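Local coordinates for uncharacterized protein (Staphylococcus aureus, PDB 4YBV), which probably hydrolyses thioesters as a member of the hot-dog-fold thioesterase superfamily, at residues A[16-21]-A[57-62]; A[22-27]-A[87-92]; A[76-81]-A[114-119]. The protein carries 1 engineered substitution. All coordinates share one frame; numbering follows the deposited sequence.

Contact 1. Residues A[16-21]-A[57-62]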
ATOM      1  N   ASP A  16     -15.275   4.672 -21.372  1.00 28.21           N
ATOM      2  CA  ASP A  16     -16.024   5.878 -21.684  1.00 27.09           C
ATOM      3  C   ASP A  16     -15.159   6.953 -22.348  1.00 30.59           C
ATOM      4  O   ASP A  16     -15.676   7.747 -23.144  1.00 33.14           O
ATOM      5  CB  ASP A  16     -16.686   6.411 -20.427  1.00 24.91           C
ATOM      6  CG  ASP A  16     -17.662   5.418 -19.849  1.00 28.86           C
ATOM      7  OD1 ASP A  16     -18.416   4.749 -20.612  1.00 33.98           O
ATOM      8  OD2 ASP A  16     -17.628   5.250 -18.633  1.00 29.33           O
ATOM      9  N   HIS A  17     -13.865   6.972 -22.029  1.00 24.43           N
ATOM     10  CA  HIS A  17     -12.940   7.968 -22.569  1.00 29.83           C
ATOM     11  C   HIS A  17     -11.503   7.557 -22.321  1.00 33.65           C
ATOM     12  O   HIS A  17     -11.166   6.983 -21.263  1.00 28.93           O
ATOM     13  CB  HIS A  17     -13.177   9.362 -21.956  1.00 25.63           C
ATOM     14  CG  HIS A  17     -12.201  10.408 -22.413  1.00 28.23           C
ATOM     15  ND1 HIS A  17     -11.971  10.689 -23.747  1.00 24.61           N
ATOM     16  CD2 HIS A  17     -11.394  11.245 -21.711  1.00 27.47           C
ATOM     17  CE1 HIS A  17     -11.066  11.648 -23.840  1.00 23.20           C
ATOM     18  NE2 HIS A  17     -10.704  12.012 -22.624  1.00 23.72           N
ATOM     19  N   GLN A  18     -10.665   7.886 -23.300  1.00 25.12           N
ATOM     20  CA  GLN A  18      -9.233   7.648 -23.264  1.00 26.27           C
ATOM     21  C   GLN A  18      -8.502   8.833 -23.873  1.00 28.83           C
ATOM     22  O   GLN A  18      -8.870   9.280 -24.953  1.00 30.71           O
ATOM     23  CB  GLN A  18      -8.861   6.425 -24.096  1.00 28.74           C
ATOM     24  CG  GLN A  18      -9.124   5.110 -23.502  1.00 39.62           C
ATOM     25  CD  GLN A  18      -8.819   4.008 -24.505  1.00 36.77           C
ATOM     26  OE1 GLN A  18      -7.971   3.157 -24.265  1.00 46.76           O
ATOM     27  NE2 GLN A  18      -9.511   4.024 -25.629  1.00 40.39           N
ATOM     28  N   GLU A  19      -7.457   9.305 -23.227  1.00 22.70           N
ATOM     29  CA  GLU A  19      -6.486  10.183 -23.894  1.00 34.72           C
ATOM     30  C   GLU A  19      -5.169   9.877 -23.242  1.00 35.04           C
ATOM     31  O   GLU A  19      -5.143   9.180 -22.251  1.00 29.68           O
ATOM     32  CB  GLU A  19      -6.855  11.663 -23.775  1.00 31.28           C
ATOM     33  CG  GLU A  19      -7.381  12.095 -22.400  1.00 31.98           C
ATOM     34  CD  GLU A  19      -7.722  13.585 -22.335  1.00 37.10           C
ATOM     35  OE1 GLU A  19      -8.898  13.951 -22.066  1.00 28.66           O
ATOM     36  OE2 GLU A  19      -6.794  14.377 -22.555  1.00 36.40           O
ATOM     37  N   ASP A  20      -4.074  10.362 -23.790  1.00 30.64           N
ATOM     38  CA  ASP A  20      -2.786  10.068 -23.167  1.00 35.63           C
ATOM     39  C   ASP A  20      -2.795  10.475 -21.686  1.00 34.83           C
ATOM     40  O   ASP A  20      -3.237  11.575 -21.345  1.00 28.30           O
ATOM     41  CB  ASP A  20      -1.654  10.759 -23.939  1.00 34.26           C
ATOM     42  CG  ASP A  20      -1.202   9.941 -25.151  1.00 44.41           C
ATOM     43  OD1 ASP A  20      -1.975   9.062 -25.607  1.00 47.40           O
ATOM     44  OD2 ASP A  20      -0.068  10.150 -25.636  1.00 48.66           O
ATOM     45  N   GLY A  21      -2.387   9.548 -20.806  1.00 35.13           N
ATOM     46  CA  GLY A  21      -2.373   9.791 -19.369  1.00 26.57           C
ATOM     47  C   GLY A  21      -3.726   9.761 -18.689  1.00 30.75           C
ATOM     48  O   GLY A  21      -3.859  10.138 -17.509  1.00 27.29           O
ATOM     49  N   SER A  57      -1.347   2.563 -19.523  1.00 21.76           N
ATOM     50  CA  SER A  57       0.056   2.376 -19.791  1.00 21.93           C
ATOM     51  C   SER A  57       0.249   1.761 -21.177  1.00 35.25           C
ATOM     52  O   SER A  57       1.200   2.124 -21.892  1.00 34.07           O
ATOM     53  CB  SER A  57       0.718   1.517 -18.713  1.00 27.55           C
ATOM     54  OG  SER A  57       0.912   2.279 -17.540  1.00 30.19           O
ATOM     55  N   ALA A  58      -0.656   0.854 -21.569  1.00 31.50           N
ATOM     56  CA  ALA A  58      -0.612   0.273 -22.907  1.00 29.56           C
ATOM     57  C   ALA A  58      -0.768   1.367 -23.980  1.00 34.32           C
ATOM     58  O   ALA A  58      -0.064   1.344 -24.983  1.00 34.25           O
ATOM     59  CB  ALA A  58      -1.693  -0.791 -23.076  1.00 32.12           C
ATOM     60  N   ASN A  59      -1.670   2.322 -23.749  1.00 34.56           N
ATOM     61  CA  ASN A  59      -1.857   3.454 -24.662  1.00 33.80           C
ATOM     62  C   ASN A  59      -0.648   4.391 -24.728  1.00 39.66           C
ATOM     63  O   ASN A  59      -0.478   5.091 -25.721  1.00 39.43           O
ATOM     64  CB  ASN A  59      -3.093   4.281 -24.274  1.00 31.52           C
ATOM     65  CG  ASN A  59      -4.379   3.575 -24.595  1.00 39.07           C
ATOM     66  OD1 ASN A  59      -4.384   2.672 -25.431  1.00 45.92           O
ATOM     67  ND2 ASN A  59      -5.498   3.978 -23.938  1.00 34.36           N
ATOM     68  N   LEU A  60       0.165   4.428 -23.668  1.00 34.25           N
ATOM     69  CA  LEU A  60       1.315   5.337 -23.644  1.00 38.48           C
ATOM     70  C   LEU A  60       2.624   4.763 -24.197  1.00 41.05           C
ATOM     71  O   LEU A  60       3.603   5.488 -24.364  1.00 43.13           O
ATOM     72  CB  LEU A  60       1.581   5.809 -22.213  1.00 40.35           C
ATOM     73  CG  LEU A  60       0.606   6.784 -21.560  1.00 34.10           C
ATOM     74  CD1 LEU A  60       1.080   7.046 -20.164  1.00 29.91           C
ATOM     75  CD2 LEU A  60       0.468   8.088 -22.345  1.00 33.63           C
ATOM     76  N   ILE A  61       2.668   3.465 -24.446  1.00 43.21           N
ATOM     77  CA  ILE A  61       3.923   2.852 -24.843  1.00 45.70           C
ATOM     78  C   ILE A  61       3.824   2.223 -26.222  1.00 49.36           C
ATOM     79  O   ILE A  61       2.739   2.185 -26.847  1.00 45.10           O
ATOM     80  CB  ILE A  61       4.390   1.758 -23.834  1.00 47.72           C
ATOM     81  CG1 ILE A  61       3.450   0.555 -23.892  1.00 45.46           C
ATOM     82  CG2 ILE A  61       4.496   2.328 -22.408  1.00 39.44           C
ATOM     83  CD1 ILE A  61       3.914  -0.613 -23.082  1.00 44.91           C
ATOM     84  N   ASP A  62       4.963   1.725 -26.697  1.00 51.28           N
ATOM     85  CA  ASP A  62       4.984   1.040 -27.979  1.00 56.89           C
ATOM     86  C   ASP A  62       4.686  -0.459 -27.833  1.00 56.97           C
ATOM     87  O   ASP A  62       5.564  -1.270 -27.506  1.00 60.00           O
ATOM     88  CB  ASP A  62       6.331   1.289 -28.671  1.00 59.22           C
ATOM     89  CG  ASP A  62       6.328   0.885 -30.130  1.00 67.08           C
ATOM     90  OD1 ASP A  62       5.645  -0.090 -30.508  1.00 61.03           O
ATOM     91  OD2 ASP A  62       6.987   1.599 -30.927  1.00 74.32           O
TER
HETATM   92  O   HOH W   1      -5.343   6.153 -22.391  1.00 30.09           O
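In both Gln18 (chi1 -77°) and Asn59 (chi1 -73°) CG stands anti to the carbonyl carbon, beside the backbone N; the Gln18 chain is extended beyond CG, which carries its amide out from strand 14-19 to Asn59 in the last turn of helix 42-60. The two side chains cross at about a right angle, and their amide planes are steeply inclined to one another. Asn59 ND2 donates to Gln18 OE1 over a short 2.6 Å, with a nearly straight N-H...O angle of 165°. The acceptor lies in the amide plane of Asn59, whereas the donor sits well above the carbonyl plane of Gln18. A water at 2.7 Å from Asn59 ND2 takes the other N-H of this nitrogen. The same water lies 3.0 Å from Glu19 O, a likely acceptor, and so probably bridges the helix end to the strand backbone.

Beyond this polar pair, Leu60 supplies the apolar part. Its CD2 methyl comes to 3.6 Å from Gly21 N and to 3.8 Å from Asp20 CG, lying against the turn that joins strand 14-19 to strand 22-28. Leu60 also packs on His100 and Trp102 of strand 99-107, so one leucine spans the turn and the sheet.

The contact pins the C-terminal end of the hot-dog helix to strand 14-19, outermost within this chain, and to the turn after it. It does so mainly by neutral amide chemistry: two donated bonds use both N-H groups of Asn59, and the bridging water suits a contact formed at the protein surface.

Contact 2. Residues A[22-27]-A[87-92]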
ATOM      1  N   LEU A  22      -4.756   9.304 -19.397  1.00 24.30           N
ATOM      2  CA  LEU A  22      -6.075   9.333 -18.783  1.00 24.06           C
ATOM      3  C   LEU A  22      -6.958   8.226 -19.333  1.00 32.86           C
ATOM      4  O   LEU A  22      -7.081   8.042 -20.568  1.00 28.53           O
ATOM      5  CB  LEU A  22      -6.738  10.696 -18.999  1.00 27.79           C
ATOM      6  CG  LEU A  22      -8.152  10.911 -18.477  1.00 28.20           C
ATOM      7  CD1 LEU A  22      -8.192  10.864 -16.938  1.00 27.49           C
ATOM      8  CD2 LEU A  22      -8.717  12.227 -19.023  1.00 28.35           C
ATOM      9  N   VAL A  23      -7.553   7.463 -18.419  1.00 26.33           N
ATOM     10  CA  VAL A  23      -8.518   6.439 -18.811  1.00 24.88           C
ATOM     11  C   VAL A  23      -9.760   6.483 -17.925  1.00 23.91           C
ATOM     12  O   VAL A  23      -9.680   6.518 -16.706  1.00 22.18           O
ATOM     13  CB  VAL A  23      -7.896   5.032 -18.761  1.00 24.33           C
ATOM     14  CG1 VAL A  23      -8.941   3.984 -19.143  1.00 27.59           C
ATOM     15  CG2 VAL A  23      -6.728   4.961 -19.704  1.00 23.14           C
ATOM     16  N   VAL A  24     -10.920   6.489 -18.543  1.00 20.84           N
ATOM     17  CA  VAL A  24     -12.153   6.462 -17.792  1.00 23.16           C
ATOM     18  C   VAL A  24     -12.879   5.194 -18.232  1.00 25.73           C
ATOM     19  O   VAL A  24     -13.243   5.063 -19.410  1.00 26.13           O
ATOM     20  CB  VAL A  24     -13.007   7.764 -18.040  1.00 23.39           C
ATOM     21  CG1 VAL A  24     -14.239   7.810 -17.138  1.00 21.94           C
ATOM     22  CG2 VAL A  24     -12.132   9.020 -17.830  1.00 21.20           C
ATOM     23  N   ILE A  25     -13.050   4.251 -17.301  1.00 25.75           N
ATOM     24  CA  ILE A  25     -13.806   2.998 -17.553  1.00 25.31           C
ATOM     25  C   ILE A  25     -14.887   2.783 -16.537  1.00 20.97           C
ATOM     26  O   ILE A  25     -14.662   2.994 -15.360  1.00 21.87           O
ATOM     27  CB  ILE A  25     -12.924   1.740 -17.451  1.00 29.00           C
ATOM     28  CG1 ILE A  25     -11.548   1.983 -17.982  1.00 35.07           C
ATOM     29  CG2 ILE A  25     -13.549   0.577 -18.160  1.00 25.15           C
ATOM     30  CD1 ILE A  25     -10.774   0.710 -17.952  1.00 40.33           C
ATOM     31  N   SER A  26     -16.037   2.291 -16.955  1.00 20.98           N
ATOM     32  CA  SER A  26     -17.123   2.079 -16.016  1.00 23.84           C
ATOM     33  C   SER A  26     -17.715   0.674 -16.149  1.00 22.69           C
ATOM     34  O   SER A  26     -17.406  -0.066 -17.103  1.00 23.11           O
ATOM     35  CB  SER A  26     -18.236   3.138 -16.219  1.00 27.14           C
ATOM     36  OG  SER A  26     -18.726   3.108 -17.540  1.00 27.30           O
ATOM     37  N   MET A  27     -18.567   0.310 -15.203  1.00 21.48           N
ATOM     38  CA  MET A  27     -19.221  -1.000 -15.246  1.00 22.03           C
ATOM     39  C   MET A  27     -20.439  -0.966 -14.370  1.00 22.41           C
ATOM     40  O   MET A  27     -20.483  -0.172 -13.424  1.00 24.52           O
ATOM     41  CB  MET A  27     -18.248  -2.117 -14.803  1.00 18.82           C
ATOM     42  CG  MET A  27     -17.960  -2.117 -13.305  1.00 24.69           C
ATOM     43  SD  MET A  27     -16.693  -3.350 -12.818  1.00 23.36           S
ATOM     44  CE  MET A  27     -16.824  -3.275 -11.070  1.00 24.61           C
ATOM     45  N   THR A  87     -17.582   4.165 -11.893  1.00 24.28           N
ATOM     46  CA  THR A  87     -16.676   4.719 -12.872  1.00 20.44           C
ATOM     47  C   THR A  87     -15.321   4.959 -12.275  1.00 19.48           C
ATOM     48  O   THR A  87     -15.159   5.616 -11.244  1.00 23.19           O
ATOM     49  CB  THR A  87     -17.219   6.068 -13.428  1.00 23.51           C
ATOM     50  OG1 THR A  87     -18.526   5.844 -13.940  1.00 26.21           O
ATOM     51  CG2 THR A  87     -16.301   6.559 -14.535  1.00 19.11           C
ATOM     52  N   ALA A  88     -14.330   4.422 -12.947  1.00 21.71           N
ATOM     53  CA  ALA A  88     -12.946   4.562 -12.549  1.00 22.16           C
ATOM     54  C   ALA A  88     -12.253   5.567 -13.463  1.00 21.01           C
ATOM     55  O   ALA A  88     -12.254   5.374 -14.672  1.00 20.82           O
ATOM     56  CB  ALA A  88     -12.266   3.245 -12.647  1.00 22.11           C
ATOM     57  N   THR A  89     -11.617   6.578 -12.869  1.00 22.39           N
ATOM     58  CA  THR A  89     -10.771   7.528 -13.588  1.00 23.64           C
ATOM     59  C   THR A  89      -9.327   7.343 -13.185  1.00 20.51           C
ATOM     60  O   THR A  89      -8.945   7.567 -12.024  1.00 24.75           O
ATOM     61  CB  THR A  89     -11.198   9.015 -13.338  1.00 25.07           C
ATOM     62  OG1 THR A  89     -12.573   9.163 -13.651  1.00 24.74           O
ATOM     63  CG2 THR A  89     -10.413   9.975 -14.212  1.00 26.70           C
ATOM     64  N   ALA A  90      -8.532   6.868 -14.134  1.00 18.01           N
ATOM     65  CA  ALA A  90      -7.120   6.680 -13.939  1.00 21.66           C
ATOM     66  C   ALA A  90      -6.372   7.878 -14.559  1.00 25.04           C
ATOM     67  O   ALA A  90      -6.518   8.138 -15.742  1.00 23.98           O
ATOM     68  CB  ALA A  90      -6.650   5.380 -14.566  1.00 19.95           C
ATOM     69  N   GLU A  91      -5.568   8.577 -13.763  1.00 26.00           N
ATOM     70  CA  GLU A  91      -4.725   9.656 -14.302  1.00 27.14           C
ATOM     71  C   GLU A  91      -3.278   9.350 -13.972  1.00 26.18           C
ATOM     72  O   GLU A  91      -2.965   9.013 -12.824  1.00 28.19           O
ATOM     73  CB  GLU A  91      -5.123  11.020 -13.723  1.00 30.68           C
ATOM     74  CG  GLU A  91      -6.627  11.253 -13.577  1.00 38.50           C
ATOM     75  CD  GLU A  91      -6.956  12.525 -12.780  1.00 50.23           C
ATOM     76  OE1 GLU A  91      -6.073  13.405 -12.682  1.00 49.65           O
ATOM     77  OE2 GLU A  91      -8.090  12.637 -12.253  1.00 47.40           O
ATOM     78  N   ILE A  92      -2.384   9.445 -14.955  1.00 25.83           N
ATOM     79  CA  ILE A  92      -0.989   9.125 -14.688  1.00 26.51           C
ATOM     80  C   ILE A  92      -0.328  10.183 -13.775  1.00 29.31           C
ATOM     81  O   ILE A  92      -0.629  11.371 -13.856  1.00 30.12           O
ATOM     82  CB  ILE A  92      -0.188   8.962 -15.989  1.00 25.90           C
ATOM     83  CG1 ILE A  92       1.130   8.276 -15.688  1.00 25.09           C
ATOM     84  CG2 ILE A  92      -0.017  10.365 -16.726  1.00 28.09           C
ATOM     85  CD1 ILE A  92       1.779   7.636 -16.844  1.00 32.26           C
TER
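Val24 and Thr87 meet methyl to methyl, CG1 to CG2 at 3.5 Å, on the face of the sheet that also carries Leu22, Ser26, Thr89 and Glu91. CG1 of Val24 stands anti to the backbone N (chi1 -174°), which takes it toward Thr87, while its CG2 faces Thr89, whose side chain lies beside it and points the same way. Leu22 CD1 touches Thr89 CG2 at 3.6 Å and Glu91 CG at 3.7 Å. At the other end, Thr87 OG1 rests 3.5 Å from Ser26 CB; on this same face, Ser26 OG is hydrogen-bonded to Asp16 and Arg85. This row has a looser, solvent-facing end: the carboxylate of Glu91 extends beyond the leucine, and only its aliphatic stem takes part in the packing.

The tight part is the backbone ladder. Strands 22-28 and 85-95 run antiparallel, and the hydrogen-bonded pairs Val23-Ala90 and Ile25-Ala88 each exchange two bonds. Ala90 N to Val23 O and Ala88 N to Ile25 O both measure 2.8 Å. Between them, Val24 CA approaches Ala88 O to 3.3 Å in a CA-H...O contact. On the buried face, by contrast, the side chains meet less closely across the strands, with Val23 CB and Ala90 CB 4.4 Å apart.

That buried face is covered by the long helix of the hot-dog fold: Ile25 packs on Ala52 and Leu55 of helix 42-60, and Ala88 on Leu48. Strand 14-19 flanks the pair on one side, and strand 99-107 on the other, where Ala90 lies against Trp102 and Ile104.

Contact 3. Residues A[76-81]-A[114-119]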
ATOM      1  N   ASN A  76      -7.854   2.115  -0.924  1.00 24.68           N
ATOM      2  CA  ASN A  76      -8.705   2.422   0.215  1.00 21.29           C
ATOM      3  C   ASN A  76     -10.127   2.350  -0.245  1.00 23.71           C
ATOM      4  O   ASN A  76     -10.522   3.008  -1.227  1.00 22.12           O
ATOM      5  CB  ASN A  76      -8.476   3.833   0.802  1.00 26.71           C
ATOM      6  CG  ASN A  76      -7.305   3.910   1.733  1.00 31.17           C
ATOM      7  OD1 ASN A  76      -6.157   4.010   1.283  1.00 36.90           O
ATOM      8  ND2 ASN A  76      -7.572   3.946   3.032  1.00 21.98           N
ATOM      9  N   HIS A  77     -10.919   1.593   0.495  1.00 21.07           N
ATOM     10  CA  HIS A  77     -12.347   1.494   0.272  1.00 22.96           C
ATOM     11  C   HIS A  77     -13.037   2.581   1.110  1.00 26.29           C
ATOM     12  O   HIS A  77     -12.724   2.720   2.299  1.00 26.75           O
ATOM     13  CB  HIS A  77     -12.826   0.060   0.631  1.00 25.29           C
ATOM     14  CG  HIS A  77     -12.225  -1.015  -0.246  1.00 23.55           C
ATOM     15  ND1 HIS A  77     -12.363  -1.020  -1.621  1.00 22.90           N
ATOM     16  CD2 HIS A  77     -11.494  -2.115   0.059  1.00 22.84           C
ATOM     17  CE1 HIS A  77     -11.767  -2.085  -2.117  1.00 23.87           C
ATOM     18  NE2 HIS A  77     -11.219  -2.763  -1.119  1.00 20.53           N
ATOM     19  N   ILE A  78     -13.950   3.342   0.498  1.00 22.39           N
ATOM     20  CA  ILE A  78     -14.528   4.538   1.133  1.00 28.34           C
ATOM     21  C   ILE A  78     -16.021   4.384   1.350  1.00 25.24           C
ATOM     22  O   ILE A  78     -16.442   3.967   2.410  1.00 35.76           O
ATOM     23  CB  ILE A  78     -14.301   5.835   0.306  1.00 29.20           C
ATOM     24  CG1 ILE A  78     -12.832   6.030  -0.057  1.00 34.84           C
ATOM     25  CG2 ILE A  78     -14.830   7.075   1.053  1.00 29.94           C
ATOM     26  CD1 ILE A  78     -11.939   6.220   1.123  1.00 30.34           C
ATOM     27  N   HIS A  79     -16.826   4.715   0.347  1.00 28.01           N
ATOM     28  CA  HIS A  79     -18.261   4.460   0.398  1.00 26.91           C
ATOM     29  C   HIS A  79     -18.579   3.185  -0.346  1.00 31.18           C
ATOM     30  O   HIS A  79     -17.706   2.567  -0.925  1.00 26.54           O
ATOM     31  CB  HIS A  79     -19.064   5.608  -0.215  1.00 37.53           C
ATOM     32  CG  HIS A  79     -19.025   6.874   0.587  1.00 40.14           C
ATOM     33  ND1 HIS A  79     -18.159   7.912   0.301  1.00 45.62           N
ATOM     34  CD2 HIS A  79     -19.750   7.272   1.662  1.00 34.45           C
ATOM     35  CE1 HIS A  79     -18.354   8.893   1.167  1.00 43.64           C
ATOM     36  NE2 HIS A  79     -19.315   8.531   1.999  1.00 37.93           N
ATOM     37  N   SER A  80     -19.849   2.806  -0.330  1.00 35.43           N
ATOM     38  CA  SER A  80     -20.290   1.600  -1.012  1.00 36.72           C
ATOM     39  C   SER A  80     -21.155   1.961  -2.198  1.00 36.66           C
ATOM     40  O   SER A  80     -21.598   3.121  -2.346  1.00 38.58           O
ATOM     41  CB  SER A  80     -21.053   0.678  -0.059  1.00 38.32           C
ATOM     42  OG  SER A  80     -22.279   1.278   0.343  1.00 44.34           O
ATOM     43  N   ALA A  81     -21.363   0.979  -3.066  1.00 30.44           N
ATOM     44  CA  ALA A  81     -22.272   1.128  -4.195  1.00 34.79           C
ATOM     45  C   ALA A  81     -23.142  -0.098  -4.202  1.00 35.89           C
ATOM     46  O   ALA A  81     -22.604  -1.191  -4.038  1.00 30.55           O
ATOM     47  CB  ALA A  81     -21.509   1.246  -5.503  1.00 29.33           C
ATOM     48  N   ILE A 114     -15.863   5.603  -4.002  1.00 29.45           N
ATOM     49  CA  ILE A 114     -16.055   4.242  -3.543  1.00 29.87           C
ATOM     50  C   ILE A 114     -14.692   3.635  -3.174  1.00 28.87           C
ATOM     51  O   ILE A 114     -14.563   2.931  -2.168  1.00 26.92           O
ATOM     52  CB  ILE A 114     -16.753   3.399  -4.636  1.00 29.20           C
ATOM     53  CG1 ILE A 114     -18.109   3.999  -4.951  1.00 34.10           C
ATOM     54  CG2 ILE A 114     -16.982   1.998  -4.174  1.00 35.85           C
ATOM     55  CD1 ILE A 114     -18.989   4.132  -3.752  1.00 36.21           C
ATOM     56  N   THR A 115     -13.697   3.922  -4.013  1.00 25.92           N
ATOM     57  CA  THR A 115     -12.332   3.373  -3.859  1.00 23.45           C
ATOM     58  C   THR A 115     -11.326   4.376  -4.362  1.00 25.95           C
ATOM     59  O   THR A 115     -11.531   4.955  -5.422  1.00 24.47           O
ATOM     60  CB  THR A 115     -12.127   2.071  -4.673  1.00 23.11           C
ATOM     61  OG1 THR A 115     -13.139   1.122  -4.300  1.00 31.89           O
ATOM     62  CG2 THR A 115     -10.771   1.436  -4.390  1.00 23.61           C
ATOM     63  N   VAL A 116     -10.217   4.541  -3.677  1.00 21.24           N
ATOM     64  CA  VAL A 116      -9.135   5.394  -4.126  1.00 19.05           C
ATOM     65  C   VAL A 116      -7.928   4.479  -4.199  1.00 27.23           C
ATOM     66  O   VAL A 116      -7.709   3.706  -3.317  1.00 24.86           O
ATOM     67  CB  VAL A 116      -8.923   6.624  -3.268  1.00 26.36           C
ATOM     68  CG1 VAL A 116      -8.731   6.256  -1.843  1.00 27.64           C
ATOM     69  CG2 VAL A 116      -7.713   7.349  -3.716  1.00 36.53           C
ATOM     70  N   MET A 117      -7.193   4.537  -5.286  1.00 18.16           N
ATOM     71  CA  MET A 117      -6.143   3.625  -5.548  1.00 20.74           C
ATOM     72  C   MET A 117      -4.908   4.157  -6.187  1.00 25.66           C
ATOM     73  O   MET A 117      -4.966   5.105  -6.921  1.00 23.06           O
ATOM     74  CB  MET A 117      -6.635   2.687  -6.653  1.00 22.20           C
ATOM     75  CG  MET A 117      -7.340   1.430  -6.323  1.00 26.40           C
ATOM     76  SD  MET A 117      -7.847   0.380  -7.709  1.00 31.55           S
ATOM     77  CE  MET A 117      -6.384  -0.405  -8.255  1.00 17.44           C
ATOM     78  N   ARG A 118      -3.806   3.491  -5.955  1.00 18.20           N
ATOM     79  CA  ARG A 118      -2.601   3.849  -6.727  1.00 22.03           C
ATOM     80  C   ARG A 118      -2.081   2.566  -7.332  1.00 24.70           C
ATOM     81  O   ARG A 118      -2.134   1.510  -6.689  1.00 23.58           O
ATOM     82  CB  ARG A 118      -1.533   4.555  -5.854  1.00 25.28           C
ATOM     83  CG  ARG A 118      -0.332   5.192  -6.621  1.00 24.28           C
ATOM     84  CD  ARG A 118       0.507   6.140  -5.729  1.00 27.93           C
ATOM     85  NE  ARG A 118       1.226   5.335  -4.769  1.00 35.68           N
ATOM     86  CZ  ARG A 118       0.913   5.219  -3.480  1.00 30.51           C
ATOM     87  NH1 ARG A 118      -0.076   5.932  -2.955  1.00 23.84           N
ATOM     88  NH2 ARG A 118       1.602   4.383  -2.722  1.00 25.32           N
ATOM     89  N   GLY A 119      -1.626   2.629  -8.574  1.00 18.30           N
ATOM     90  CA  GLY A 119      -1.015   1.475  -9.198  1.00 19.16           C
ATOM     91  C   GLY A 119       0.327   1.714  -9.848  1.00 24.27           C
ATOM     92  O   GLY A 119       0.581   2.751 -10.440  1.00 23.32           O
TER
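At this corner of the hot-dog sheet, strand 113-124 pairs antiparallel with the end of strand 67-77; on its other side it forms a classic beta bulge, Ile114 and Thr115 both facing Ile106 of strand 99-107. Asn76 and Val116 form a hydrogen-bonded pair, with Asn76 N to Val116 O and Val116 N to Asn76 O both at 2.9 Å. On their face of the sheet, Val116 CG1 presses on Asn76 CB at 3.6 Å. The amide of Asn76 is held across the interface, by Arg118 and Thr120 of the second subunit.

On the other face, His77 and Thr115 lie side by side, with Thr115 OG1 at the ring edge, 3.5 Å from His77 ND1. His77 NE2 is hydrogen-bonded to Glu50 of the third subunit, and Thr115 OG1 to Ser45 of the same chain.

Ile114 makes the largest contribution. Its CG2 lies 3.4 Å from His79 O, and its CD1 lies 4.2 Å from Ala81 CB and unusually close, 3.1 Å, to Ser80 O. Just past the end of strand 67-77, Ile78 N donates to Ile114 O at 2.8 Å, the donor standing 44° above the carbonyl plane.

Overall arrangement
All three contacts belong to one antiparallel sheet and the helix it wraps. Contact 2 lies nearest the centre of the chain, whereas contacts 1 and 3 sit on opposite sides of that centre, each involving a strand outermost within the chain; at contact 3 the sheet runs on into another subunit. Contact 1 is a surface contact of side chains and water; contacts 2 and 3 are partly buried and rest on backbone ladders. Contacts 1 and 2 touch directly: His17 O lies 2.8 Å from Val24 N, a probable hydrogen bond, and Leu60 packs on Ile92. Contact 3 touches neither. It alone meets other subunits, where several of its polar side chains, such as Asn76 and His77, find partners.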